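Local coordinates for protein plantazolicin methyltransferase BamL (Bacillus amyloliquefaciens subsp. plantarum, PDB 5DM0) that probably transfers methyl groups from S-adenosylmethionine to the terminal amine of desmethylplantazolicin, completing the antibiotic plantazolicin, at residues E37-S42 with T175-E180; D163-S168 with S192-E197; N167-G172 with Y184-Y189; E197-L202 with V212-G217. All coordinates share one frame; numbering follows the deposited sequence.

Contact 1 (E37-S42 with T175-E180). With 5D8 (ethyl 2-(2-{2-[(1S)-1-amino-4-carbamimidamidobutyl]-1,3-thiazol-4-yl}-5-methyl-1,3-oxazol-4-yl)-1,3-thiazole-4-carboxylate), chain E.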
# COMPACT_ATOMS: atom_id res chain seq x y z
N GLU A 37 -1.27 -3.89 -14.09
CA GLU A 37 -0.73 -2.85 -14.96
C GLU A 37 -1.82 -2.00 -15.60
O GLU A 37 -1.71 -0.78 -15.65
CB GLU A 37 0.14 -3.49 -16.05
CG GLU A 37 1.46 -4.03 -15.53
CD GLU A 37 2.43 -2.92 -15.19
OE1 GLU A 37 3.07 -2.39 -16.13
OE2 GLU A 37 2.56 -2.59 -14.00
N ARG A 38 -2.87 -2.67 -16.07
CA ARG A 38 -3.94 -2.00 -16.80
C ARG A 38 -4.85 -1.19 -15.88
O ARG A 38 -5.22 -0.07 -16.22
CB ARG A 38 -4.75 -3.02 -17.61
CG ARG A 38 -5.78 -2.39 -18.55
CD ARG A 38 -6.69 -3.44 -19.17
NE ARG A 38 -7.62 -4.03 -18.21
CZ ARG A 38 -7.65 -5.32 -17.87
NH1 ARG A 38 -6.80 -6.17 -18.42
NH2 ARG A 38 -8.53 -5.76 -16.98
N GLU A 39 -5.20 -1.75 -14.72
CA GLU A 39 -6.25 -1.18 -13.86
C GLU A 39 -5.79 -0.48 -12.58
O GLU A 39 -6.56 0.27 -11.98
CB GLU A 39 -7.28 -2.26 -13.50
CG GLU A 39 -7.95 -2.94 -14.69
CD GLU A 39 -8.90 -2.03 -15.46
OE1 GLU A 39 -9.31 -0.99 -14.91
OE2 GLU A 39 -9.24 -2.37 -16.61
N THR A 40 -4.55 -0.72 -12.15
CA THR A 40 -4.08 -0.17 -10.87
C THR A 40 -2.96 0.88 -10.99
O THR A 40 -2.54 1.47 -9.99
CB THR A 40 -3.68 -1.29 -9.87
OG1 THR A 40 -2.38 -1.81 -10.20
CG2 THR A 40 -4.70 -2.42 -9.90
N SER A 41 -2.50 1.13 -12.22
CA SER A 41 -1.43 2.10 -12.48
C SER A 41 -1.85 3.54 -12.21
O SER A 41 -1.04 4.33 -11.71
CB SER A 41 -0.93 2.00 -13.93
OG SER A 41 -0.21 0.79 -14.14
N SER A 42 -3.09 3.88 -12.54
CA SER A 42 -3.60 5.25 -12.41
C SER A 42 -3.57 5.80 -10.99
O SER A 42 -3.28 6.98 -10.78
CB SER A 42 -5.03 5.33 -12.95
OG SER A 42 -5.05 5.08 -14.34
N THR A 175 -14.31 -4.43 -13.82
CA THR A 175 -13.07 -4.07 -14.52
C THR A 175 -12.37 -5.29 -15.15
O THR A 175 -11.39 -5.14 -15.88
CB THR A 175 -12.06 -3.36 -13.59
OG1 THR A 175 -11.66 -4.27 -12.55
CG2 THR A 175 -12.66 -2.10 -12.98
N ALA A 176 -12.86 -6.49 -14.84
CA ALA A 176 -12.28 -7.73 -15.35
C ALA A 176 -12.65 -7.94 -16.81
O ALA A 176 -13.79 -7.70 -17.21
CB ALA A 176 -12.73 -8.92 -14.51
N GLN A 177 -11.68 -8.39 -17.60
CA GLN A 177 -11.86 -8.50 -19.04
C GLN A 177 -11.67 -9.92 -19.57
O GLN A 177 -11.57 -10.14 -20.79
CB GLN A 177 -10.91 -7.54 -19.76
CG GLN A 177 -11.19 -6.08 -19.46
CD GLN A 177 -10.35 -5.13 -20.30
OE1 GLN A 177 -10.50 -3.92 -20.20
NE2 GLN A 177 -9.47 -5.69 -21.13
N SER A 178 -11.63 -10.89 -18.65
CA SER A 178 -11.54 -12.31 -19.00
C SER A 178 -12.01 -13.17 -17.83
O SER A 178 -12.08 -12.70 -16.70
CB SER A 178 -10.10 -12.68 -19.39
OG SER A 178 -9.25 -12.71 -18.26
N ARG A 179 -12.34 -14.43 -18.12
CA ARG A 179 -12.72 -15.39 -17.07
C ARG A 179 -11.61 -15.56 -16.03
O ARG A 179 -11.88 -15.70 -14.83
CB ARG A 179 -13.06 -16.76 -17.66
CG ARG A 179 -14.27 -16.77 -18.59
CD ARG A 179 -14.61 -18.20 -18.98
NE ARG A 179 -15.47 -18.26 -20.17
CZ ARG A 179 -15.02 -18.34 -21.42
NH1 ARG A 179 -13.72 -18.37 -21.68
NH2 ARG A 179 -15.89 -18.39 -22.43
N GLU A 180 -10.36 -15.53 -16.49
CA GLU A 180 -9.19 -15.69 -15.64
C GLU A 180 -9.05 -14.51 -14.68
O GLU A 180 -8.76 -14.70 -13.50
CB GLU A 180 -7.91 -15.83 -16.49
CG GLU A 180 -7.90 -17.01 -17.45
CD GLU A 180 -9.02 -16.96 -18.49
OE1 GLU A 180 -9.14 -15.94 -19.21
OE2 GLU A 180 -9.79 -17.94 -18.57
C1 5D8 E . -6.97 -5.72 -7.76
C2 5D8 E . -6.21 -4.61 -7.38
C3 5D8 E . -7.86 -1.61 -8.09
C4 5D8 E . -4.51 -6.00 -7.02
C5 5D8 E . -6.76 -1.08 -7.28
C6 5D8 E . -6.73 -3.22 -7.47
C8 5D8 E . -8.84 -0.78 -8.82
C11 5D8 E . -10.46 0.15 -10.42
C12 5D8 E . -9.86 1.06 -9.55
O14 5D8 E . -11.22 2.87 -10.11
C13 5D8 E . -10.19 2.50 -9.58
O15 5D8 E . -9.23 3.44 -9.02
N2 5D8 E . -8.93 0.55 -8.68
S1 5D8 E . -9.80 -1.41 -10.08
N1 5D8 E . -7.78 -2.93 -8.26
O9 5D8 E . -6.04 -2.18 -6.89
C7 5D8 E . -6.33 0.27 -6.78
S5 5D8 E . -5.83 -7.01 -7.54
N3 5D8 E . -4.90 -4.71 -7.02
CA 5D8 E . -3.19 -6.60 -6.69
N 5D8 E . -2.24 -5.53 -6.40
CB 5D8 E . -3.28 -7.57 -5.51
CG 5D8 E . -4.05 -7.03 -4.31
CD 5D8 E . -3.57 -7.78 -3.06
NE 5D8 E . -4.47 -7.41 -1.96
CZ 5D8 E . -5.54 -8.01 -1.60
NH1 5D8 E . -6.22 -7.58 -0.62
NH2 5D8 E . -5.96 -9.04 -2.23
C9 5D8 E . -9.50 4.85 -9.03
C10 5D8 E . -8.36 5.57 -9.71
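The backbone oxygen of Thr175 takes the one hydrogen bond that crosses this contact, from Arg38 NH2 to Thr175 O (3.1 Å). It is somewhat bent, with an angle of 137° at the hydrogen, and the donor stands only slightly off the carbonyl plane. Arginine suits this place because its planar head offers several N-H groups at once: while NH2 reaches across, NE binds Glu39 OE2 (2.8 Å) in a nearly straight salt bridge on the anti side of that carboxylate. The same guanidinium also pairs with Glu181 on helix 179-191, so acids on two helices hold its rotation. Gln177 lies over one face, its amide almost parallel to the guanidinium (9°), with CD of Gln177 3.6 Å from CZ of Arg38; the extended glutamine chain lays this flat group there. The contact therefore ties the end of helix 26-39 to the loop that leads into helix 179-191, at the surface of a Rossmann-like methyltransferase and beside the bound inhibitor. Glu39 bends at chi2 (-70°), which turns its carboxylate along Thr175, where OE1 comes 3.9 Å from Thr175 CB. The hydroxyl of Thr175 is engaged by Gly172 O and by Tyr35. The next residue presses on the oxazole of the ligand, Thr40 CG2 lying 3.3 Å from 5D8 C6, a small branched side chain fitting close against a flat ring.

Contact 2 (D163-S168 with S192-E197). With 5D8 (ethyl 2-(2-{2-[(1S)-1-amino-4-carbamimidamidobutyl]-1,3-thiazol-4-yl}-5-methyl-1,3-oxazol-4-yl)-1,3-thiazole-4-carboxylate), chain E.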
# COMPACT_ATOMS: atom_id res chain seq x y z
N ASP A 163 -5.36 -0.78 0.34
CA ASP A 163 -5.70 -2.13 -0.11
C ASP A 163 -7.19 -2.25 -0.43
O ASP A 163 -7.98 -1.36 -0.12
CB ASP A 163 -5.29 -3.17 0.94
CG ASP A 163 -4.99 -4.54 0.33
OD1 ASP A 163 -4.73 -4.60 -0.89
OD2 ASP A 163 -5.05 -5.56 1.07
N LEU A 164 -7.56 -3.36 -1.06
CA LEU A 164 -8.94 -3.65 -1.41
C LEU A 164 -9.80 -3.80 -0.17
O LEU A 164 -9.34 -4.31 0.84
CB LEU A 164 -9.00 -4.96 -2.18
CG LEU A 164 -8.15 -5.08 -3.45
CD1 LEU A 164 -8.36 -6.47 -4.03
CD2 LEU A 164 -8.55 -3.99 -4.43
N ASP A 165 -11.05 -3.36 -0.25
CA ASP A 165 -12.06 -3.74 0.75
C ASP A 165 -12.81 -4.94 0.19
O ASP A 165 -13.28 -4.91 -0.94
CB ASP A 165 -13.03 -2.60 1.07
CG ASP A 165 -14.01 -2.96 2.21
OD1 ASP A 165 -14.72 -3.99 2.10
OD2 ASP A 165 -14.09 -2.21 3.21
N ARG A 166 -12.93 -5.98 1.01
CA ARG A 166 -13.57 -7.23 0.61
C ARG A 166 -14.96 -7.04 -0.03
O ARG A 166 -15.30 -7.72 -1.01
CB ARG A 166 -13.67 -8.15 1.82
CG ARG A 166 -14.26 -9.51 1.50
CD ARG A 166 -13.91 -10.54 2.56
NE ARG A 166 -14.67 -10.38 3.80
CZ ARG A 166 -14.12 -10.12 4.99
NH1 ARG A 166 -14.91 -10.02 6.06
NH2 ARG A 166 -12.80 -9.95 5.12
N ASN A 167 -15.74 -6.12 0.51
CA ASN A 167 -17.11 -5.92 0.02
C ASN A 167 -17.23 -5.19 -1.32
O ASN A 167 -18.34 -5.01 -1.81
CB ASN A 167 -17.97 -5.23 1.09
CG ASN A 167 -18.27 -6.12 2.27
OD1 ASN A 167 -18.57 -7.30 2.11
ND2 ASN A 167 -18.23 -5.55 3.48
N SER A 168 -16.10 -4.78 -1.90
CA SER A 168 -16.09 -4.07 -3.18
C SER A 168 -15.91 -4.99 -4.39
O SER A 168 -15.73 -4.50 -5.51
CB SER A 168 -15.00 -3.00 -3.18
OG SER A 168 -15.34 -1.95 -2.31
N SER A 192 -9.17 -10.10 1.19
CA SER A 192 -9.09 -8.73 1.71
C SER A 192 -9.80 -8.57 3.05
O SER A 192 -10.63 -9.41 3.44
CB SER A 192 -9.66 -7.74 0.69
OG SER A 192 -9.09 -7.95 -0.59
N LEU A 193 -9.44 -7.51 3.77
CA LEU A 193 -10.15 -7.11 4.97
C LEU A 193 -11.33 -6.21 4.61
O LEU A 193 -11.41 -5.70 3.49
CB LEU A 193 -9.21 -6.36 5.93
CG LEU A 193 -8.00 -7.10 6.53
CD1 LEU A 193 -7.23 -6.22 7.50
CD2 LEU A 193 -8.42 -8.38 7.23
N THR A 194 -12.24 -6.05 5.56
CA THR A 194 -13.27 -5.02 5.50
C THR A 194 -12.76 -3.85 6.33
O THR A 194 -11.84 -4.01 7.13
CB THR A 194 -14.59 -5.48 6.15
OG1 THR A 194 -14.33 -5.91 7.50
CG2 THR A 194 -15.21 -6.63 5.36
N MET A 195 -13.35 -2.67 6.14
CA MET A 195 -13.04 -1.52 6.97
C MET A 195 -13.16 -1.86 8.46
O MET A 195 -12.30 -1.49 9.26
CB MET A 195 -13.94 -0.34 6.61
CG MET A 195 -13.78 0.88 7.50
SD MET A 195 -12.09 1.48 7.42
CE MET A 195 -12.03 1.97 5.71
N GLU A 196 -14.23 -2.57 8.81
CA GLU A 196 -14.50 -3.00 10.19
C GLU A 196 -13.29 -3.74 10.78
O GLU A 196 -12.83 -3.42 11.88
CB GLU A 196 -15.77 -3.86 10.24
CG GLU A 196 -16.21 -4.28 11.64
CD GLU A 196 -17.48 -5.13 11.63
OE1 GLU A 196 -17.82 -5.73 10.58
OE2 GLU A 196 -18.15 -5.20 12.68
N GLU A 197 -12.79 -4.73 10.05
CA GLU A 197 -11.64 -5.53 10.48
C GLU A 197 -10.35 -4.70 10.51
O GLU A 197 -9.55 -4.80 11.44
CB GLU A 197 -11.45 -6.73 9.55
CG GLU A 197 -12.58 -7.73 9.65
CD GLU A 197 -12.59 -8.76 8.53
OE1 GLU A 197 -11.82 -8.62 7.54
OE2 GLU A 197 -13.37 -9.73 8.64
C1 5D8 E . -6.97 -5.72 -7.76
C2 5D8 E . -6.21 -4.61 -7.38
C3 5D8 E . -7.86 -1.61 -8.09
C4 5D8 E . -4.51 -6.00 -7.02
C5 5D8 E . -6.76 -1.08 -7.28
C6 5D8 E . -6.73 -3.22 -7.47
C8 5D8 E . -8.84 -0.78 -8.82
C11 5D8 E . -10.46 0.15 -10.42
C12 5D8 E . -9.86 1.06 -9.55
O14 5D8 E . -11.22 2.87 -10.11
C13 5D8 E . -10.19 2.50 -9.58
O15 5D8 E . -9.23 3.44 -9.02
N2 5D8 E . -8.93 0.55 -8.68
S1 5D8 E . -9.80 -1.41 -10.08
N1 5D8 E . -7.78 -2.93 -8.26
O9 5D8 E . -6.04 -2.18 -6.89
C7 5D8 E . -6.33 0.27 -6.78
S5 5D8 E . -5.83 -7.01 -7.54
N3 5D8 E . -4.90 -4.71 -7.02
CA 5D8 E . -3.19 -6.60 -6.69
N 5D8 E . -2.24 -5.53 -6.40
CB 5D8 E . -3.28 -7.57 -5.51
CG 5D8 E . -4.05 -7.03 -4.31
CD 5D8 E . -3.57 -7.78 -3.06
NE 5D8 E . -4.47 -7.41 -1.96
CZ 5D8 E . -5.54 -8.01 -1.60
NH1 5D8 E . -6.22 -7.58 -0.62
NH2 5D8 E . -5.96 -9.04 -2.23
C9 5D8 E . -9.50 4.85 -9.03
C10 5D8 E . -8.36 5.57 -9.71
O HOH W 1 -7.60 -5.76 2.55
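Where strand 157-164 ends, the backbone of 163-168 runs close beside the loop 192-194 that leads into helix 195-206, and Arg166 N donates to Leu193 O (2.9 Å). Both turns are fixed by side chains: Asp165 OD1 accepts from Asn167 N in an Asx turn, while Thr194 and Glu197 form a capping box at the start of the helix. Asp165 serves both segments, since its OD2 receives Met195 N (3.1 Å) from above the carboxylate plane. Arg166, with CG anti to its own nitrogen (chi1 -177°), sends an extended chain across and bends at chi3 to bring its head to Glu197. The grip is end-on: NH1 goes to Glu197 OE2 (3.0 Å) and NH2 to Glu197 OE1 (2.9 Å), although the two planes are turned 48° apart. NH2 also meets Ser192 O in that carbonyl's plane (2.8 Å), and the methyl of Thr194 covers one guanidinium face. Nearer the ligand, a water bridges Asp163 OD2, Leu164 O and Leu193 N. Asp163 binds the inhibitor's guanidinium through NE and NH1, with its OD2 2.9 Å from ligand NH1; Ser192 OG, which also bonds to Gln188 O, joins at that nitrogen. A carboxylate and a small hydroxyl thus form an anionic, directional end to the pocket, consistent with selection of a substrate that carries an arginine side chain.

Contact 3 (N167-G172 with Y184-Y189). With 5D8 (ethyl 2-(2-{2-[(1S)-1-amino-4-carbamimidamidobutyl]-1,3-thiazol-4-yl}-5-methyl-1,3-oxazol-4-yl)-1,3-thiazole-4-carboxylate), chain E.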
# COMPACT_ATOMS: atom_id res chain seq x y z
N ASN A 167 -15.74 -6.12 0.51
CA ASN A 167 -17.11 -5.92 0.02
C ASN A 167 -17.23 -5.19 -1.32
O ASN A 167 -18.34 -5.01 -1.81
CB ASN A 167 -17.97 -5.23 1.09
CG ASN A 167 -18.27 -6.12 2.27
OD1 ASN A 167 -18.57 -7.30 2.11
ND2 ASN A 167 -18.23 -5.55 3.48
N SER A 168 -16.10 -4.78 -1.90
CA SER A 168 -16.09 -4.07 -3.18
C SER A 168 -15.91 -4.99 -4.39
O SER A 168 -15.73 -4.50 -5.51
CB SER A 168 -15.00 -3.00 -3.18
OG SER A 168 -15.34 -1.95 -2.31
N LEU A 169 -15.99 -6.30 -4.15
CA LEU A 169 -15.81 -7.31 -5.20
C LEU A 169 -16.61 -7.03 -6.47
O LEU A 169 -16.07 -7.13 -7.58
CB LEU A 169 -16.13 -8.71 -4.65
CG LEU A 169 -16.15 -9.92 -5.61
CD1 LEU A 169 -14.84 -10.02 -6.39
CD2 LEU A 169 -16.40 -11.19 -4.83
N GLY A 170 -17.88 -6.66 -6.31
CA GLY A 170 -18.78 -6.39 -7.44
C GLY A 170 -18.28 -5.32 -8.39
O GLY A 170 -18.32 -5.50 -9.60
N GLU A 171 -17.78 -4.22 -7.83
CA GLU A 171 -17.21 -3.14 -8.65
C GLU A 171 -15.86 -3.56 -9.23
O GLU A 171 -15.52 -3.18 -10.34
CB GLU A 171 -17.08 -1.84 -7.86
CG GLU A 171 -18.42 -1.20 -7.49
CD GLU A 171 -19.26 -2.08 -6.58
OE1 GLU A 171 -18.78 -2.44 -5.49
OE2 GLU A 171 -20.40 -2.43 -6.98
N GLY A 172 -15.10 -4.33 -8.46
CA GLY A 172 -13.87 -4.95 -8.96
C GLY A 172 -14.13 -5.77 -10.21
O GLY A 172 -13.46 -5.58 -11.23
N TYR A 184 -9.20 -14.31 -10.61
CA TYR A 184 -8.15 -13.58 -9.92
C TYR A 184 -8.77 -12.66 -8.87
O TYR A 184 -8.43 -12.74 -7.68
CB TYR A 184 -7.34 -12.78 -10.94
CG TYR A 184 -6.40 -11.73 -10.39
CD1 TYR A 184 -5.44 -12.05 -9.43
CD2 TYR A 184 -6.45 -10.42 -10.87
CE1 TYR A 184 -4.57 -11.08 -8.95
CE2 TYR A 184 -5.58 -9.45 -10.39
CZ TYR A 184 -4.64 -9.79 -9.43
OH TYR A 184 -3.78 -8.83 -8.95
N LEU A 185 -9.69 -11.81 -9.31
CA LEU A 185 -10.32 -10.84 -8.40
C LEU A 185 -11.17 -11.49 -7.32
O LEU A 185 -11.16 -11.05 -6.18
CB LEU A 185 -11.13 -9.80 -9.19
CG LEU A 185 -10.34 -8.92 -10.16
CD1 LEU A 185 -11.27 -7.97 -10.90
CD2 LEU A 185 -9.23 -8.12 -9.46
N LYS A 186 -11.89 -12.55 -7.67
CA LYS A 186 -12.64 -13.30 -6.67
C LYS A 186 -11.72 -13.75 -5.52
O LYS A 186 -12.05 -13.59 -4.34
CB LYS A 186 -13.37 -14.48 -7.32
CG LYS A 186 -14.55 -14.04 -8.18
CD LYS A 186 -15.25 -15.22 -8.82
CE LYS A 186 -16.41 -14.76 -9.70
NZ LYS A 186 -17.11 -15.90 -10.36
N ASP A 187 -10.54 -14.26 -5.87
CA ASP A 187 -9.57 -14.67 -4.86
C ASP A 187 -8.97 -13.48 -4.10
O ASP A 187 -8.78 -13.55 -2.89
CB ASP A 187 -8.45 -15.51 -5.49
CG ASP A 187 -8.90 -16.93 -5.80
OD1 ASP A 187 -10.01 -17.33 -5.38
OD2 ASP A 187 -8.13 -17.66 -6.47
N GLN A 188 -8.68 -12.39 -4.81
CA GLN A 188 -8.08 -11.21 -4.18
C GLN A 188 -9.05 -10.57 -3.19
O GLN A 188 -8.67 -10.24 -2.07
CB GLN A 188 -7.67 -10.18 -5.22
CG GLN A 188 -6.60 -10.66 -6.20
CD GLN A 188 -5.39 -11.29 -5.53
OE1 GLN A 188 -4.97 -12.40 -5.88
NE2 GLN A 188 -4.82 -10.59 -4.56
N TYR A 189 -10.30 -10.38 -3.61
CA TYR A 189 -11.26 -9.74 -2.72
C TYR A 189 -11.58 -10.63 -1.51
O TYR A 189 -11.73 -10.12 -0.40
CB TYR A 189 -12.51 -9.30 -3.49
CG TYR A 189 -12.30 -8.00 -4.24
CD1 TYR A 189 -12.52 -6.76 -3.62
CD2 TYR A 189 -11.88 -8.00 -5.57
CE1 TYR A 189 -12.33 -5.58 -4.31
CE2 TYR A 189 -11.67 -6.83 -6.26
CZ TYR A 189 -11.90 -5.62 -5.63
OH TYR A 189 -11.70 -4.44 -6.29
C1 5D8 E . -6.97 -5.72 -7.76
C2 5D8 E . -6.21 -4.61 -7.38
C3 5D8 E . -7.86 -1.61 -8.09
C4 5D8 E . -4.51 -6.00 -7.02
C5 5D8 E . -6.76 -1.08 -7.28
C6 5D8 E . -6.73 -3.22 -7.47
C8 5D8 E . -8.84 -0.78 -8.82
C11 5D8 E . -10.46 0.15 -10.42
C12 5D8 E . -9.86 1.06 -9.55
O14 5D8 E . -11.22 2.87 -10.11
C13 5D8 E . -10.19 2.50 -9.58
O15 5D8 E . -9.23 3.44 -9.02
N2 5D8 E . -8.93 0.55 -8.68
S1 5D8 E . -9.80 -1.41 -10.08
N1 5D8 E . -7.78 -2.93 -8.26
O9 5D8 E . -6.04 -2.18 -6.89
C7 5D8 E . -6.33 0.27 -6.78
S5 5D8 E . -5.83 -7.01 -7.54
N3 5D8 E . -4.90 -4.71 -7.02
CA 5D8 E . -3.19 -6.60 -6.69
N 5D8 E . -2.24 -5.53 -6.40
CB 5D8 E . -3.28 -7.57 -5.51
CG 5D8 E . -4.05 -7.03 -4.31
CD 5D8 E . -3.57 -7.78 -3.06
NE 5D8 E . -4.47 -7.41 -1.96
CZ 5D8 E . -5.54 -8.01 -1.60
NH1 5D8 E . -6.22 -7.58 -0.62
NH2 5D8 E . -5.96 -9.04 -2.23
C9 5D8 E . -9.50 4.85 -9.03
C10 5D8 E . -8.36 5.57 -9.71
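Tyr189, on helix 179-191, fills the angle between that helix and the short helix 169-173, two helices inserted after strand 157-164 of the Rossmann-like methyltransferase fold. Its CB begins against Leu169, 3.8 Å from Leu169 CD1. With CG anti to the carbonyl carbon (chi1 -79°), the ring leaves its helix and passes against the start of the other helix. There CG and CD1 lie against the backbone of Leu169, whose CA stands over the ring face, 3.8 Å from the centroid and 15° off the normal, a CH-pi contact. CD2 faces the methyl CD1 of Leu169 (3.7 Å), and CE1 runs on to the carbonyl carbon of Ser168. Leucine fits here because its branched apolar chain crosses the ring obliquely while its CA rests over the face. At the tip OH approaches Gly172 CA (3.5 Å); with no side chain on Gly172, its CA can lie this close to the phenol. Leu185, one turn earlier, packs beside the same glycine. Leu185 CD2 turns to the inhibitor, as does Tyr184, whose hydroxyl bonds to Asp36 and lies close to S5, the sulfur of the thiazole next to the arginine-like arm. Gln188 contributes through its main chain, the ligand's NH2 donating to Gln188 O (3.0 Å). The second methyl of Leu185, CD1, comes to 3.3 Å from Gly172 O, the same oxygen that accepts from Thr175 OG1.

Contact 4 (E197-L202 with V212-G217)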
# COMPACT_ATOMS: atom_id res chain seq x y z
N GLU A 197 -12.79 -4.73 10.05
CA GLU A 197 -11.64 -5.53 10.48
C GLU A 197 -10.35 -4.70 10.51
O GLU A 197 -9.55 -4.80 11.44
CB GLU A 197 -11.45 -6.73 9.55
CG GLU A 197 -12.58 -7.73 9.65
CD GLU A 197 -12.59 -8.76 8.53
OE1 GLU A 197 -11.82 -8.62 7.54
OE2 GLU A 197 -13.37 -9.73 8.64
N PHE A 198 -10.19 -3.87 9.49
CA PHE A 198 -8.96 -3.11 9.29
C PHE A 198 -8.78 -2.11 10.43
O PHE A 198 -7.68 -1.95 10.97
CB PHE A 198 -9.01 -2.43 7.92
CG PHE A 198 -7.71 -1.80 7.49
CD1 PHE A 198 -6.49 -2.45 7.67
CD2 PHE A 198 -7.72 -0.57 6.85
CE1 PHE A 198 -5.30 -1.84 7.25
CE2 PHE A 198 -6.55 0.03 6.42
CZ PHE A 198 -5.34 -0.61 6.62
N LYS A 199 -9.88 -1.46 10.81
CA LYS A 199 -9.88 -0.54 11.95
C LYS A 199 -9.45 -1.25 13.24
O LYS A 199 -8.65 -0.73 14.01
CB LYS A 199 -11.27 0.07 12.13
CG LYS A 199 -11.34 1.13 13.21
CD LYS A 199 -12.78 1.48 13.53
CE LYS A 199 -13.44 2.30 12.43
NZ LYS A 199 -14.84 2.66 12.80
N GLN A 200 -10.01 -2.43 13.48
CA GLN A 200 -9.65 -3.22 14.67
C GLN A 200 -8.17 -3.56 14.63
O GLN A 200 -7.48 -3.50 15.65
CB GLN A 200 -10.42 -4.53 14.70
CG GLN A 200 -11.90 -4.42 14.94
CD GLN A 200 -12.56 -5.78 14.83
OE1 GLN A 200 -12.29 -6.68 15.64
NE2 GLN A 200 -13.41 -5.94 13.83
N LEU A 201 -7.68 -3.93 13.45
CA LEU A 201 -6.28 -4.29 13.30
C LEU A 201 -5.39 -3.10 13.64
O LEU A 201 -4.43 -3.23 14.40
CB LEU A 201 -5.98 -4.82 11.90
CG LEU A 201 -4.61 -5.48 11.68
CD1 LEU A 201 -4.73 -6.53 10.60
CD2 LEU A 201 -3.53 -4.47 11.34
N LEU A 202 -5.71 -1.93 13.08
CA LEU A 202 -4.88 -0.76 13.33
C LEU A 202 -4.91 -0.34 14.80
O LEU A 202 -3.89 0.07 15.35
CB LEU A 202 -5.30 0.40 12.43
CG LEU A 202 -5.08 0.17 10.94
CD1 LEU A 202 -5.82 1.23 10.14
CD2 LEU A 202 -3.59 0.17 10.62
N VAL A 212 2.42 6.62 19.02
CA VAL A 212 1.97 6.02 17.76
C VAL A 212 0.45 6.06 17.70
O VAL A 212 -0.23 5.62 18.63
CB VAL A 212 2.49 4.57 17.58
CG1 VAL A 212 1.96 3.97 16.28
CG2 VAL A 212 4.02 4.53 17.60
N SER A 213 -0.09 6.58 16.60
CA SER A 213 -1.53 6.67 16.44
C SER A 213 -1.92 6.10 15.09
O SER A 213 -1.05 5.72 14.30
CB SER A 213 -1.97 8.13 16.54
OG SER A 213 -1.34 8.89 15.50
N PHE A 214 -3.23 6.02 14.83
CA PHE A 214 -3.69 5.56 13.51
C PHE A 214 -4.85 6.39 12.96
O PHE A 214 -5.51 7.14 13.68
CB PHE A 214 -4.04 4.06 13.51
CG PHE A 214 -5.41 3.73 14.04
CD1 PHE A 214 -5.61 3.52 15.40
CD2 PHE A 214 -6.51 3.65 13.19
CE1 PHE A 214 -6.87 3.23 15.90
CE2 PHE A 214 -7.78 3.35 13.68
CZ PHE A 214 -7.96 3.13 15.04
N HIS A 215 -5.06 6.24 11.65
CA HIS A 215 -6.24 6.77 10.97
C HIS A 215 -6.67 5.77 9.93
O HIS A 215 -5.82 5.18 9.23
CB HIS A 215 -5.95 8.12 10.29
CG HIS A 215 -7.17 8.76 9.69
ND1 HIS A 215 -7.96 9.65 10.39
CD2 HIS A 215 -7.75 8.61 8.47
CE1 HIS A 215 -8.97 10.03 9.62
NE2 HIS A 215 -8.87 9.41 8.46
N VAL A 216 -7.97 5.58 9.80
CA VAL A 216 -8.51 4.68 8.79
C VAL A 216 -9.67 5.36 8.06
O VAL A 216 -10.36 6.20 8.64
CB VAL A 216 -8.91 3.32 9.40
CG1 VAL A 216 -10.19 3.42 10.23
CG2 VAL A 216 -9.02 2.26 8.33
N GLY A 217 -9.84 5.03 6.79
CA GLY A 217 -10.95 5.57 6.02
C GLY A 217 -10.97 5.01 4.62
O GLY A 217 -9.99 4.43 4.16
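Two phenylalanine rings, one from each segment, frame this contact. Phe214 turns one face to Leu202: Leu202 CB stands over it, 4.0 Å from the ring centroid and 28° off the normal, in a CH-pi contact. The Lys199 backbone oxygen nears CZ of Phe214 obliquely, from the same side as Leu202. Phe198 has Leu202 CD1 above the centre of one face, 3.9 Å from its plane, while its CD2 meets Val216 CG2 at 3.4 Å. Leu202 thus lies between the rings, with CB on Phe214 and CD1 on Phe198, and that same methyl reaches Val216 CB (3.8 Å). A leucine suits the position because its branches can serve several apolar neighbours at once. Val216 spreads its two methyls, CG2 to Phe198 and CG1 to the CG of Lys199 (3.9 Å); a beta-branched residue is at home on a strand and gives a compact apolar surface toward the helix. Lysine contributes its aliphatic stem here, while its chain bends at chi3 (-73°) and leads the amine away from the strand. Phe214 and Val216 face the helix, whereas His215 between them points away and stacks on Phe224. Helix 197-202 and strand 212-217 run antiparallel, at 174°, with axes 8.8 Å apart. This is a helix packed along the edge strand in the alpha/beta Rossmann-like methyltransferase fold, where strand 212-217 pairs with 260-268 at the border of the seven-stranded sheet.

In the fold
Along the chain, contact 1 opens first, bringing helices 26-39 and 41-59 to the loop before helix 179-191. Contact 2 begins on the last residues of strand 157-164 and contact 3 just after it; they share Asn167 and Ser168, and their centres are 10 Å apart. Contact 3 touches contact 1 through Leu185, and both use helix 179-191. Contact 4 follows last, sharing Glu197 and helix 195-206 with contact 2, their centres about 12 Å apart, and reaching the edge of the sheet. Contacts 1 and 4 lie about 28 Å apart between centres, on opposite sides of the chain's centre. Contacts 1, 2 and 3 all touch the inhibitor, so the series connects its pocket with the border of the Rossmann-like sheet.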